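Long-range contacts in MAGE domain-containing protein (Xenopus laevis, PDB 7DG2), which probably serves as the Nse3 (MAGE) subunit of the Smc5/6 complex, pairing with Nse1 to hold and shape Nse4: residues M103-L108 with S119-M124; G113-E118 with E168-W173. One frame throughout, in Å; residues are numbered along the deposited sequence.

Contact 1 of 2, residues M103-L108 with S119-M124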
ATOM      1  N   MET B 103      -1.117  11.720  14.702  1.00 16.68           N
ATOM      2  CA  MET B 103      -0.109  12.658  15.185  1.00 18.32           C
ATOM      3  C   MET B 103      -0.724  13.704  16.111  1.00 18.60           C
ATOM      4  O   MET B 103      -0.101  14.125  17.095  1.00 20.24           O
ATOM      5  CB  MET B 103       0.580  13.335  14.001  1.00 16.12           C
ATOM      6  CG  MET B 103       1.530  14.458  14.399  1.00 20.21           C
ATOM      7  SD  MET B 103       2.951  13.879  15.348  1.00 21.79           S
ATOM      8  CE  MET B 103       4.226  13.865  14.069  1.00 19.67           C
ATOM      9  N   VAL B 104      -1.945  14.131  15.809  1.00 17.29           N
ATOM     10  CA  VAL B 104      -2.631  15.090  16.670  1.00 18.93           C
ATOM     11  C   VAL B 104      -2.882  14.480  18.044  1.00 19.48           C
ATOM     12  O   VAL B 104      -2.703  15.140  19.078  1.00 18.99           O
ATOM     13  CB  VAL B 104      -3.937  15.543  15.993  1.00 20.34           C
ATOM     14  CG1 VAL B 104      -4.808  16.316  16.966  1.00 21.50           C
ATOM     15  CG2 VAL B 104      -3.622  16.380  14.770  1.00 22.64           C
ATOM     16  N   ILE B 105      -3.271  13.204  18.077  1.00 18.32           N
ATOM     17  CA  ILE B 105      -3.512  12.516  19.346  1.00 18.95           C
ATOM     18  C   ILE B 105      -2.202  12.308  20.105  1.00 20.47           C
ATOM     19  O   ILE B 105      -2.116  12.558  21.316  1.00 18.78           O
ATOM     20  CB  ILE B 105      -4.243  11.181  19.096  1.00 18.12           C
ATOM     21  CG1 ILE B 105      -5.631  11.436  18.511  1.00 19.92           C
ATOM     22  CG2 ILE B 105      -4.339  10.363  20.377  1.00 21.50           C
ATOM     23  CD1 ILE B 105      -6.324  10.152  18.042  1.00 20.13           C
ATOM     24  N   LEU B 106      -1.159  11.838  19.412  1.00 17.25           N
ATOM     25  CA  LEU B 106       0.138  11.686  20.073  1.00 17.54           C
ATOM     26  C   LEU B 106       0.621  13.016  20.636  1.00 17.96           C
ATOM     27  O   LEU B 106       1.270  13.057  21.688  1.00 18.60           O
ATOM     28  CB  LEU B 106       1.182  11.135  19.094  1.00 15.84           C
ATOM     29  CG  LEU B 106       0.986   9.694  18.592  1.00 16.76           C
ATOM     30  CD1 LEU B 106       2.023   9.376  17.516  1.00 15.55           C
ATOM     31  CD2 LEU B 106       1.112   8.701  19.731  1.00 17.04           C
ATOM     32  N   SER B 107       0.348  14.104  19.916  1.00 18.39           N
ATOM     33  CA  SER B 107       0.771  15.428  20.357  1.00 20.01           C
ATOM     34  C   SER B 107       0.129  15.788  21.688  1.00 20.40           C
ATOM     35  O   SER B 107       0.818  16.216  22.619  1.00 22.09           O
ATOM     36  CB  SER B 107       0.426  16.478  19.300  1.00 19.11           C
ATOM     37  OG  SER B 107       1.205  16.304  18.120  1.00 20.42           O
ATOM     38  N   LEU B 108      -1.190  15.613  21.795  1.00 21.02           N
ATOM     39  CA  LEU B 108      -1.876  15.959  23.040  1.00 20.24           C
ATOM     40  C   LEU B 108      -1.332  15.137  24.198  1.00 23.51           C
ATOM     41  O   LEU B 108      -1.024  15.672  25.271  1.00 22.87           O
ATOM     42  CB  LEU B 108      -3.386  15.756  22.887  1.00 21.29           C
ATOM     43  CG  LEU B 108      -4.186  16.115  24.152  1.00 25.94           C
ATOM     44  CD1 LEU B 108      -4.052  17.596  24.445  1.00 26.16           C
ATOM     45  CD2 LEU B 108      -5.662  15.711  24.043  1.00 21.89           C
ATOM     46  N   SER B 119     -11.615  11.492  27.550  1.00 34.01           N
ATOM     47  CA  SER B 119     -12.495  12.648  27.412  1.00 31.42           C
ATOM     48  C   SER B 119     -11.747  13.850  26.850  1.00 30.14           C
ATOM     49  O   SER B 119     -12.287  14.598  26.025  1.00 33.86           O
ATOM     50  CB  SER B 119     -13.138  12.989  28.759  1.00 31.82           C
ATOM     51  OG  SER B 119     -12.170  13.214  29.777  1.00 35.02           O
ATOM     52  N   ALA B 120     -10.496  14.049  27.276  1.00 31.25           N
ATOM     53  CA  ALA B 120      -9.712  15.161  26.752  1.00 32.11           C
ATOM     54  C   ALA B 120      -9.425  14.994  25.267  1.00 30.07           C
ATOM     55  O   ALA B 120      -9.390  15.981  24.529  1.00 28.20           O
ATOM     56  CB  ALA B 120      -8.408  15.296  27.535  1.00 30.02           C
ATOM     57  N   ILE B 121      -9.225  13.758  24.811  1.00 28.02           N
ATOM     58  CA  ILE B 121      -8.940  13.531  23.400  1.00 30.55           C
ATOM     59  C   ILE B 121     -10.169  13.835  22.546  1.00 27.47           C
ATOM     60  O   ILE B 121     -10.075  14.522  21.522  1.00 25.18           O
ATOM     61  CB  ILE B 121      -8.414  12.098  23.191  1.00 27.55           C
ATOM     62  CG1 ILE B 121      -6.969  12.027  23.689  1.00 31.45           C
ATOM     63  CG2 ILE B 121      -8.556  11.668  21.733  1.00 28.21           C
ATOM     64  CD1 ILE B 121      -6.281  10.727  23.432  1.00 37.78           C
ATOM     65  N   TRP B 122     -11.347  13.347  22.949  1.00 26.12           N
ATOM     66  CA  TRP B 122     -12.527  13.652  22.144  1.00 26.18           C
ATOM     67  C   TRP B 122     -12.899  15.127  22.219  1.00 25.24           C
ATOM     68  O   TRP B 122     -13.415  15.683  21.247  1.00 27.76           O
ATOM     69  CB  TRP B 122     -13.708  12.774  22.559  1.00 28.39           C
ATOM     70  CG  TRP B 122     -13.454  11.342  22.279  1.00 27.06           C
ATOM     71  CD1 TRP B 122     -13.400  10.327  23.192  1.00 28.27           C
ATOM     72  CD2 TRP B 122     -13.166  10.751  21.003  1.00 25.85           C
ATOM     73  NE1 TRP B 122     -13.117   9.140  22.561  1.00 28.51           N
ATOM     74  CE2 TRP B 122     -12.968   9.372  21.218  1.00 27.47           C
ATOM     75  CE3 TRP B 122     -13.067  11.252  19.699  1.00 28.17           C
ATOM     76  CZ2 TRP B 122     -12.683   8.484  20.180  1.00 26.83           C
ATOM     77  CZ3 TRP B 122     -12.777  10.364  18.663  1.00 26.62           C
ATOM     78  CH2 TRP B 122     -12.584   8.997  18.915  1.00 25.95           C
ATOM     79  N   GLU B 123     -12.629  15.779  23.349  1.00 30.00           N
ATOM     80  CA  GLU B 123     -12.895  17.209  23.462  1.00 32.57           C
ATOM     81  C   GLU B 123     -12.065  17.995  22.451  1.00 33.77           C
ATOM     82  O   GLU B 123     -12.586  18.856  21.729  1.00 33.20           O
ATOM     83  CB  GLU B 123     -12.608  17.654  24.894  1.00 34.48           C
ATOM     84  CG  GLU B 123     -12.633  19.144  25.144  1.00 38.56           C
ATOM     85  CD  GLU B 123     -12.400  19.466  26.611  1.00 46.93           C
ATOM     86  OE1 GLU B 123     -13.253  20.154  27.214  1.00 53.79           O
ATOM     87  OE2 GLU B 123     -11.375  19.010  27.169  1.00 46.65           O
ATOM     88  N   MET B 124     -10.768  17.687  22.371  1.00 29.39           N
ATOM     89  CA  MET B 124      -9.909  18.293  21.357  1.00 27.24           C
ATOM     90  C   MET B 124     -10.406  17.975  19.950  1.00 29.79           C
ATOM     91  O   MET B 124     -10.572  18.875  19.121  1.00 27.75           O
ATOM     92  CB  MET B 124      -8.463  17.808  21.535  1.00 29.93           C
ATOM     93  CG  MET B 124      -7.496  18.295  20.446  1.00 28.79           C
ATOM     94  SD  MET B 124      -5.788  17.721  20.671  1.00 29.01           S
ATOM     95  CE  MET B 124      -6.007  15.965  20.375  1.00 27.16           C
TER

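Contact 2 of 2, residues G113-E118 with E168-W173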
ATOM      1  N   GLY B 113       2.107  15.663  29.315  1.00 27.33           N
ATOM      2  CA  GLY B 113       2.824  14.856  30.284  1.00 30.36           C
ATOM      3  C   GLY B 113       2.751  13.360  30.083  1.00 30.15           C
ATOM      4  O   GLY B 113       2.909  12.615  31.056  1.00 30.55           O
ATOM      5  N   ASN B 114       2.499  12.899  28.857  1.00 26.65           N
ATOM      6  CA  ASN B 114       2.593  11.504  28.402  1.00 23.12           C
ATOM      7  C   ASN B 114       1.392  10.651  28.792  1.00 24.03           C
ATOM      8  O   ASN B 114       1.448   9.419  28.663  1.00 26.30           O
ATOM      9  CB  ASN B 114       3.898  10.856  28.870  1.00 26.02           C
ATOM     10  CG  ASN B 114       5.118  11.590  28.339  1.00 27.35           C
ATOM     11  OD1 ASN B 114       5.273  11.753  27.130  1.00 26.75           O
ATOM     12  ND2 ASN B 114       5.958  12.082  29.239  1.00 30.73           N
ATOM     13  N   THR B 115       0.292  11.265  29.219  1.00 25.47           N
ATOM     14  CA  THR B 115      -0.985  10.583  29.388  1.00 24.19           C
ATOM     15  C   THR B 115      -2.084  11.594  29.104  1.00 25.47           C
ATOM     16  O   THR B 115      -1.918  12.792  29.348  1.00 29.30           O
ATOM     17  CB  THR B 115      -1.162   9.988  30.800  1.00 28.30           C
ATOM     18  OG1 THR B 115      -0.057   9.137  31.112  1.00 39.46           O
ATOM     19  CG2 THR B 115      -2.412   9.150  30.869  1.00 28.45           C
ATOM     20  N   ALA B 116      -3.198  11.111  28.558  1.00 27.49           N
ATOM     21  CA  ALA B 116      -4.368  11.944  28.328  1.00 27.61           C
ATOM     22  C   ALA B 116      -5.624  11.124  28.568  1.00 27.56           C
ATOM     23  O   ALA B 116      -5.718   9.973  28.130  1.00 27.93           O
ATOM     24  CB  ALA B 116      -4.388  12.516  26.903  1.00 27.70           C
ATOM     25  N   LYS B 117      -6.595  11.718  29.258  1.00 30.70           N
ATOM     26  CA  LYS B 117      -7.878  11.051  29.418  1.00 29.99           C
ATOM     27  C   LYS B 117      -8.591  10.956  28.077  1.00 31.95           C
ATOM     28  O   LYS B 117      -8.460  11.833  27.214  1.00 28.90           O
ATOM     29  CB  LYS B 117      -8.755  11.797  30.425  1.00 34.26           C
ATOM     30  CG  LYS B 117      -8.219  11.778  31.840  1.00 40.76           C
ATOM     31  CD  LYS B 117      -9.333  11.983  32.861  1.00 47.90           C
ATOM     32  CE  LYS B 117      -8.808  11.833  34.282  1.00 50.90           C
ATOM     33  NZ  LYS B 117      -7.984  10.596  34.439  1.00 49.85           N
ATOM     34  N   GLU B 118      -9.352   9.872  27.899  1.00 28.54           N
ATOM     35  CA  GLU B 118     -10.146   9.740  26.680  1.00 30.99           C
ATOM     36  C   GLU B 118     -11.033  10.960  26.468  1.00 33.44           C
ATOM     37  O   GLU B 118     -11.179  11.442  25.338  1.00 27.94           O
ATOM     38  CB  GLU B 118     -10.993   8.462  26.711  1.00 26.05           C
ATOM     39  CG  GLU B 118     -11.853   8.302  25.458  1.00 32.05           C
ATOM     40  CD  GLU B 118     -12.445   6.910  25.280  1.00 33.33           C
ATOM     41  OE1 GLU B 118     -12.425   6.116  26.246  1.00 35.66           O
ATOM     42  OE2 GLU B 118     -12.933   6.611  24.162  1.00 32.18           O
ATOM     43  N   GLU B 168     -13.604   4.587  33.210  1.00 46.77           N
ATOM     44  CA  GLU B 168     -13.062   5.658  32.390  1.00 44.24           C
ATOM     45  C   GLU B 168     -11.731   5.191  31.816  1.00 36.41           C
ATOM     46  O   GLU B 168     -11.018   4.401  32.440  1.00 33.38           O
ATOM     47  CB  GLU B 168     -12.889   6.945  33.219  1.00 45.15           C
ATOM     48  CG  GLU B 168     -12.315   8.130  32.463  1.00 48.87           C
ATOM     49  CD  GLU B 168     -12.240   9.384  33.313  1.00 50.67           C
ATOM     50  OE1 GLU B 168     -12.382  10.493  32.753  1.00 56.95           O
ATOM     51  OE2 GLU B 168     -12.046   9.261  34.542  1.00 54.08           O
ATOM     52  N   TYR B 169     -11.394   5.684  30.625  1.00 37.29           N
ATOM     53  CA  TYR B 169     -10.185   5.262  29.932  1.00 33.73           C
ATOM     54  C   TYR B 169      -9.235   6.434  29.712  1.00 33.10           C
ATOM     55  O   TYR B 169      -9.654   7.590  29.598  1.00 29.89           O
ATOM     56  CB  TYR B 169     -10.526   4.619  28.586  1.00 34.07           C
ATOM     57  CG  TYR B 169     -11.086   3.224  28.712  1.00 34.93           C
ATOM     58  CD1 TYR B 169     -12.438   3.016  28.922  1.00 37.50           C
ATOM     59  CD2 TYR B 169     -10.253   2.113  28.630  1.00 37.90           C
ATOM     60  CE1 TYR B 169     -12.947   1.735  29.044  1.00 40.47           C
ATOM     61  CE2 TYR B 169     -10.751   0.836  28.740  1.00 38.07           C
ATOM     62  CZ  TYR B 169     -12.099   0.651  28.951  1.00 40.55           C
ATOM     63  OH  TYR B 169     -12.599  -0.624  29.071  1.00 49.05           O
ATOM     64  N   GLU B 170      -7.943   6.118  29.652  1.00 29.36           N
ATOM     65  CA  GLU B 170      -6.919   7.097  29.325  1.00 27.06           C
ATOM     66  C   GLU B 170      -5.965   6.511  28.291  1.00 26.55           C
ATOM     67  O   GLU B 170      -5.842   5.293  28.141  1.00 26.92           O
ATOM     68  CB  GLU B 170      -6.145   7.543  30.568  1.00 28.71           C
ATOM     69  CG  GLU B 170      -5.453   6.408  31.292  1.00 33.54           C
ATOM     70  CD  GLU B 170      -5.014   6.800  32.689  1.00 38.75           C
ATOM     71  OE1 GLU B 170      -5.328   7.933  33.115  1.00 40.65           O
ATOM     72  OE2 GLU B 170      -4.356   5.974  33.353  1.00 47.55           O
ATOM     73  N   PHE B 171      -5.280   7.403  27.582  1.00 27.05           N
ATOM     74  CA  PHE B 171      -4.414   7.028  26.475  1.00 26.48           C
ATOM     75  C   PHE B 171      -2.959   7.333  26.796  1.00 24.42           C
ATOM     76  O   PHE B 171      -2.646   8.361  27.406  1.00 24.15           O
ATOM     77  CB  PHE B 171      -4.792   7.792  25.212  1.00 26.10           C
ATOM     78  CG  PHE B 171      -6.034   7.312  24.531  1.00 29.63           C
ATOM     79  CD1 PHE B 171      -5.973   6.290  23.594  1.00 27.59           C
ATOM     80  CD2 PHE B 171      -7.252   7.937  24.759  1.00 30.19           C
ATOM     81  CE1 PHE B 171      -7.108   5.888  22.917  1.00 30.68           C
ATOM     82  CE2 PHE B 171      -8.388   7.543  24.081  1.00 31.13           C
ATOM     83  CZ  PHE B 171      -8.319   6.513  23.171  1.00 31.83           C
ATOM     84  N   ARG B 172      -2.066   6.446  26.353  1.00 20.45           N
ATOM     85  CA  ARG B 172      -0.632   6.704  26.326  1.00 19.95           C
ATOM     86  C   ARG B 172      -0.116   6.351  24.935  1.00 19.43           C
ATOM     87  O   ARG B 172      -0.810   5.704  24.147  1.00 19.48           O
ATOM     88  CB  ARG B 172       0.115   5.879  27.386  1.00 26.84           C
ATOM     89  CG  ARG B 172      -0.449   5.986  28.798  1.00 28.21           C
ATOM     90  CD  ARG B 172       0.418   5.210  29.789  1.00 29.99           C
ATOM     91  NE  ARG B 172       1.790   5.714  29.803  1.00 36.91           N
ATOM     92  CZ  ARG B 172       2.211   6.707  30.582  1.00 38.28           C
ATOM     93  NH1 ARG B 172       1.358   7.298  31.411  1.00 36.27           N
ATOM     94  NH2 ARG B 172       3.476   7.116  30.532  1.00 32.03           N
ATOM     95  N   TRP B 173       1.115   6.769  24.637  1.00 22.02           N
ATOM     96  CA  TRP B 173       1.780   6.264  23.438  1.00 20.73           C
ATOM     97  C   TRP B 173       1.967   4.756  23.534  1.00 22.63           C
ATOM     98  O   TRP B 173       2.330   4.226  24.592  1.00 22.72           O
ATOM     99  CB  TRP B 173       3.160   6.897  23.257  1.00 19.12           C
ATOM    100  CG  TRP B 173       3.202   8.316  22.803  1.00 18.65           C
ATOM    101  CD1 TRP B 173       2.241   9.268  22.953  1.00 17.85           C
ATOM    102  CD2 TRP B 173       4.303   8.946  22.138  1.00 18.25           C
ATOM    103  NE1 TRP B 173       2.677  10.465  22.412  1.00 16.80           N
ATOM    104  CE2 TRP B 173       3.939  10.288  21.903  1.00 19.62           C
ATOM    105  CE3 TRP B 173       5.561   8.500  21.711  1.00 19.72           C
ATOM    106  CZ2 TRP B 173       4.785  11.191  21.253  1.00 18.88           C
ATOM    107  CZ3 TRP B 173       6.405   9.404  21.063  1.00 20.96           C
ATOM    108  CH2 TRP B 173       6.012  10.734  20.848  1.00 17.18           C
TER
HETATM  109  O   HOH W   1       2.795   8.136  26.534  1.00 24.13           O
HETATM  110  O   HOH W   2     -13.322   6.611  28.703  1.00 36.10           O

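Contact 1 of 2, residues M103-L108 with S119-M124
Ile105 and Ile121 mark the nearest approach of the two backbones, CA to CA 6.9 Å, where helix segments 103-108 and 119-124 pass at 129° with their axes no closer than 10.6 Å. Apolar side chains carry almost all of the contact. Met124 and Leu108 reach toward each other tip to tip. Met124 is extended through CB and CG and then bends at chi3 (68°), which places CE 3.6 Å from Leu108 CB; the same methyl meets Val104 CG1, also at 3.6 Å, the two side chains crossing obliquely. The sulphur joins in, Met124 SD lying 3.8 Å from Leu108 CB and close to Leu108 CD2 as well. Leu108 holds CG anti to its backbone N (chi1 -179°), and beyond it Leu108 CD2 rests 3.9 Å from Ile121 CG1. Leu108 CD2 also lies 3.8 Å from Ala120 O, a backbone atom. The two helices are the first and second of what the helix and strand order suggests is a winged-helix unit of the MAGE homology domain, the short strand 116-117 lying between them. Next to this cluster Ile105 and Ile121 cross at about a right angle, CG2 of the former 3.6 Å from CD1 of the latter, and Ile105 also packs on Val146 of helix 142-152. Val104 and Met124 also touch Leu16 and Thr13 of the neighbouring Nse4 chain.

Contact 2 of 2, residues G113-E118 with E168-W173
Asn114 O lies over the centre of one face of the Arg172 guanidinium, 3.3 Å above its plane. Glu118 holds CG anti to its backbone N (chi1 179°), which sets Glu118 CG at the edge of the Phe171 ring, 3.8 Å from Phe171 CE2. The Tyr169 ring runs beside Glu118, its plane 80° from the carboxylate; the ring of Tyr158 stacks on it and meets the Phe171 ring at about 40°. A water at the Tyr169 ring edge takes the backbone N-H of Tyr169 and donates to Glu118 OE1, an oxygen also bonded to Tyr158 OH; Glu118 OE2 has a salt bridge to Lys143 and a hydrogen bond from Trp122 NE1. Ala116 and Phe171 form an antiparallel hydrogen-bonded pair (Phe171 N to Ala116 O 2.7 Å), and Glu118 N bonds to Tyr169 O. On the face opposite these two side chains Lys117 NZ makes a long salt bridge, 4.0 Å, to Glu170 OE1, while Lys117 CD lies 3.4 Å from Glu168 OE1. An alanine at Glu168 would probably leave Lys117 CD without its carboxylate neighbour and the ammonium without one of two nearby negative charges. Strand 156-160 pairs with the far edge of 169-173, and Ala116 and Phe171 pack on Ile109 of helix 94-111.

Overall arrangement
The centres of contacts 1 and 2 lie about 9 Å apart on one side of the chain's centre, and their segments alternate along the sequence: 103-108, 113-118, 119-124, then 168-173. Helix 94-111 leads into strand 116-117, and helix 118-127 follows at once, so the short strand ties the two helices of contact 1 to the sheet of contact 2. The two contacts meet directly: Ile121 CD1 packs on Phe171 CD2, and Trp173 NE1 probably bonds to Leu106 O. Together they join helices and sheet into one core, consistent with a winged-helix fold. Nse4 touches contact 1, whereas no other chain of the assembly reaches contact 2.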